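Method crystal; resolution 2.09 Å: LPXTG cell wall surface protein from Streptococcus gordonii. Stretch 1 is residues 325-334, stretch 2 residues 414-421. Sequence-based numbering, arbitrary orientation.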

# COMPACT_ATOMS: atom_id res chain seq x y z
N ASP B 325 -13.26 -1.61 3.85
CA ASP B 325 -12.40 -0.43 3.81
C ASP B 325 -10.99 -0.75 4.28
O ASP B 325 -10.02 -0.22 3.74
N ILE B 326 -10.89 -1.58 5.31
CA ILE B 326 -9.62 -2.06 5.86
C ILE B 326 -9.59 -3.58 5.77
O ILE B 326 -10.64 -4.23 5.71
N LEU B 327 -8.38 -4.16 5.78
CA LEU B 327 -8.21 -5.58 5.48
C LEU B 327 -8.86 -6.51 6.49
O LEU B 327 -9.24 -7.64 6.14
N ALA B 328 -8.97 -6.07 7.74
CA ALA B 328 -9.55 -6.90 8.79
C ALA B 328 -9.89 -6.07 10.00
O ALA B 328 -9.48 -4.91 10.11
N ALA B 329 -10.64 -6.68 10.92
CA ALA B 329 -11.07 -5.99 12.12
C ALA B 329 -9.87 -5.43 12.86
O ALA B 329 -8.85 -6.09 12.98
N PRO B 330 -9.99 -4.20 13.35
CA PRO B 330 -8.86 -3.53 14.01
C PRO B 330 -8.59 -4.10 15.39
O PRO B 330 -9.51 -4.61 16.04
N SER B 331 -7.34 -4.03 15.81
CA SER B 331 -6.96 -4.40 17.16
C SER B 331 -7.01 -3.19 18.09
O SER B 331 -7.10 -3.32 19.31
N SER B 332 -6.92 -2.00 17.52
CA SER B 332 -7.02 -0.79 18.32
C SER B 332 -7.63 0.36 17.52
O SER B 332 -7.42 0.47 16.30
N ILE B 333 -8.38 1.21 18.21
CA ILE B 333 -8.82 2.46 17.64
C ILE B 333 -8.60 3.55 18.67
O ILE B 333 -9.00 3.41 19.82
N GLU B 334 -7.96 4.63 18.25
CA GLU B 334 -7.66 5.73 19.15
C GLU B 334 -7.83 7.04 18.40
O GLU B 334 -7.74 7.09 17.18
N THR B 414 -6.55 13.38 15.14
CA THR B 414 -6.13 12.25 14.30
C THR B 414 -6.70 10.92 14.74
O THR B 414 -6.53 10.51 15.89
N LEU B 415 -7.34 10.21 13.82
CA LEU B 415 -7.87 8.89 14.11
C LEU B 415 -6.81 7.87 13.79
O LEU B 415 -6.15 7.94 12.76
N HIS B 416 -6.62 6.94 14.72
CA HIS B 416 -5.79 5.78 14.47
C HIS B 416 -6.64 4.52 14.51
O HIS B 416 -7.50 4.37 15.38
N VAL B 417 -6.39 3.63 13.56
CA VAL B 417 -7.02 2.33 13.46
C VAL B 417 -5.86 1.40 13.14
O VAL B 417 -5.24 1.55 12.10
N ASP B 418 -5.54 0.47 14.04
CA ASP B 418 -4.24 -0.22 14.01
C ASP B 418 -3.12 0.80 13.75
O ASP B 418 -3.03 1.78 14.47
N ASN B 419 -2.28 0.58 12.74
CA ASN B 419 -1.21 1.54 12.42
C ASN B 419 -1.62 2.56 11.35
O ASN B 419 -0.79 3.33 10.88
N LEU B 420 -2.89 2.56 10.96
CA LEU B 420 -3.39 3.56 10.01
C LEU B 420 -3.61 4.90 10.70
O LEU B 420 -3.77 4.96 11.91
N SER B 421 -3.63 5.96 9.90
CA SER B 421 -3.83 7.30 10.41
C SER B 421 -4.76 8.04 9.50
O SER B 421 -4.69 7.86 8.30

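This contact is a short antiparallel strand pairing, flanked by a small apolar cluster and extended by one aspartate that ties the preceding loop to a beta turn. The pairing itself is backbone work: Glu334 N donates to His416 O (2.9 Å), His416 N to Glu334 O (2.7 Å), and Asp418 N to Ser332 O (2.9 Å).

Side chains alternate between the faces of the sheet. Ile333 (m, t) and Val417 (t) share one face, with Ile333 CG1 4.3 Å from Val417 CG2; branched aliphatic residues suit an extended backbone and fill a buried surface without polar groups to satisfy. Leu415 (t, p) starts sideways, but its end comes nearer and sets CD1 3.7 Å from Ile333 CG2. From the loop, Pro330 points toward the other stretch and lays CB 3.7 Å from Val417 CG1, its ring offering a compact apolar surface. Ile326 (p, t) also points toward it: Ile326 CG2 lies 3.6 Å from Leu420 CD1 (Leu420 is m, t), and Ile326 CD1 lies 4.1 Å from Val417 CG1. On the other face lie Glu334 and His416, both m at chi1 and partly exposed, as their polar ends allow; their CB atoms approach to 4.5 Å.

Asp418 (m) occupies the type II' turn from Val417 to Leu420. Its carboxylate swings nearer the loop, where OD1 accepts a hydrogen bond from Ser331 N (2.6 Å) and a weak one from Ser332 N (3.3 Å). A short acidic side chain can thus reach two successive loop amides, the second only weakly. Its OD2 is held by bridging waters and also bonds elsewhere in the structure: water 1 donates to Asp418 OD2 (2.6 Å) and Ala328 O (2.7 Å), while water 2 joins Asp418 OD2 (2.9 Å) to Ser331 OG (2.6 Å). The hydroxyl of Ser332 (p) also takes part in a bridge: water 3 hydrogen-bonds to Ser332 OG (2.7 Å) and donates to Asp418 O (2.7 Å).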

# COMPACT_ATOMS: atom_id res chain seq x y z
CB ASP B 325 -12.96 0.66 4.71
CG ASP B 325 -14.35 1.08 4.30
OD1 ASP B 325 -14.58 1.21 3.08
OD2 ASP B 325 -15.20 1.29 5.19
CB ILE B 326 -9.42 -1.62 7.32
CG1 ILE B 326 -10.62 -2.04 8.17
CG2 ILE B 326 -9.22 -0.09 7.40
CD1 ILE B 326 -10.49 -1.73 9.65
CB LEU B 327 -6.72 -5.92 5.36
CG LEU B 327 -5.95 -5.23 4.24
CD1 LEU B 327 -4.49 -5.62 4.33
CD2 LEU B 327 -6.52 -5.60 2.87
CB ALA B 328 -8.60 -8.01 9.18
CB ALA B 329 -11.89 -6.93 13.01
CB PRO B 330 -9.32 -2.08 14.13
CG PRO B 330 -10.82 -2.18 14.19
CD PRO B 330 -11.20 -3.35 13.33
CB SER B 331 -5.54 -4.98 17.14
OG SER B 331 -5.51 -6.12 16.29
CB SER B 332 -5.64 -0.37 18.83
OG SER B 332 -4.86 0.09 17.76
CB ILE B 333 -10.31 2.43 17.27
CG1 ILE B 333 -10.58 1.39 16.16
CG2 ILE B 333 -10.79 3.81 16.84
CD1 ILE B 333 -12.11 1.19 15.86
CB GLU B 334 -6.22 5.61 19.68
CG GLU B 334 -5.89 4.23 20.23
CD GLU B 334 -4.47 4.13 20.79
OE1 GLU B 334 -3.71 5.12 20.71
OE2 GLU B 334 -4.12 3.04 21.32
CB THR B 414 -4.60 12.14 14.24
OG1 THR B 414 -4.07 13.36 13.72
CG2 THR B 414 -4.16 10.99 13.33
CB LEU B 415 -9.12 8.61 13.28
CG LEU B 415 -9.74 7.21 13.35
CD1 LEU B 415 -10.20 6.86 14.77
CD2 LEU B 415 -10.90 7.11 12.37
CB HIS B 416 -4.68 5.70 15.50
CG HIS B 416 -3.77 6.88 15.48
ND1 HIS B 416 -2.59 6.91 14.78
CD2 HIS B 416 -3.90 8.10 16.06
CE1 HIS B 416 -2.01 8.09 14.94
NE2 HIS B 416 -2.78 8.83 15.71
CB VAL B 417 -8.05 2.29 12.31
CG1 VAL B 417 -8.60 0.89 12.10
CG2 VAL B 417 -9.19 3.29 12.57
CB ASP B 418 -4.21 -1.35 12.98
CG ASP B 418 -5.16 -2.48 13.34
OD1 ASP B 418 -5.67 -2.49 14.48
OD2 ASP B 418 -5.38 -3.37 12.48
CB ASN B 419 0.08 0.82 11.99
CG ASN B 419 -0.10 0.02 10.71
OD1 ASN B 419 -1.23 -0.36 10.37
ND2 ASN B 419 1.01 -0.23 10.00
CB LEU B 420 -4.69 3.11 9.34
CG LEU B 420 -4.59 1.70 8.75
CD1 LEU B 420 -5.91 1.24 8.14
CD2 LEU B 420 -3.44 1.64 7.71
CB SER B 421 -2.50 8.06 10.42
OG SER B 421 -1.90 7.95 11.68
O HOH W 1 -7.35 -3.35 10.86
O HOH W 2 -5.98 -5.92 13.72
O HOH W 3 -4.41 2.53 16.66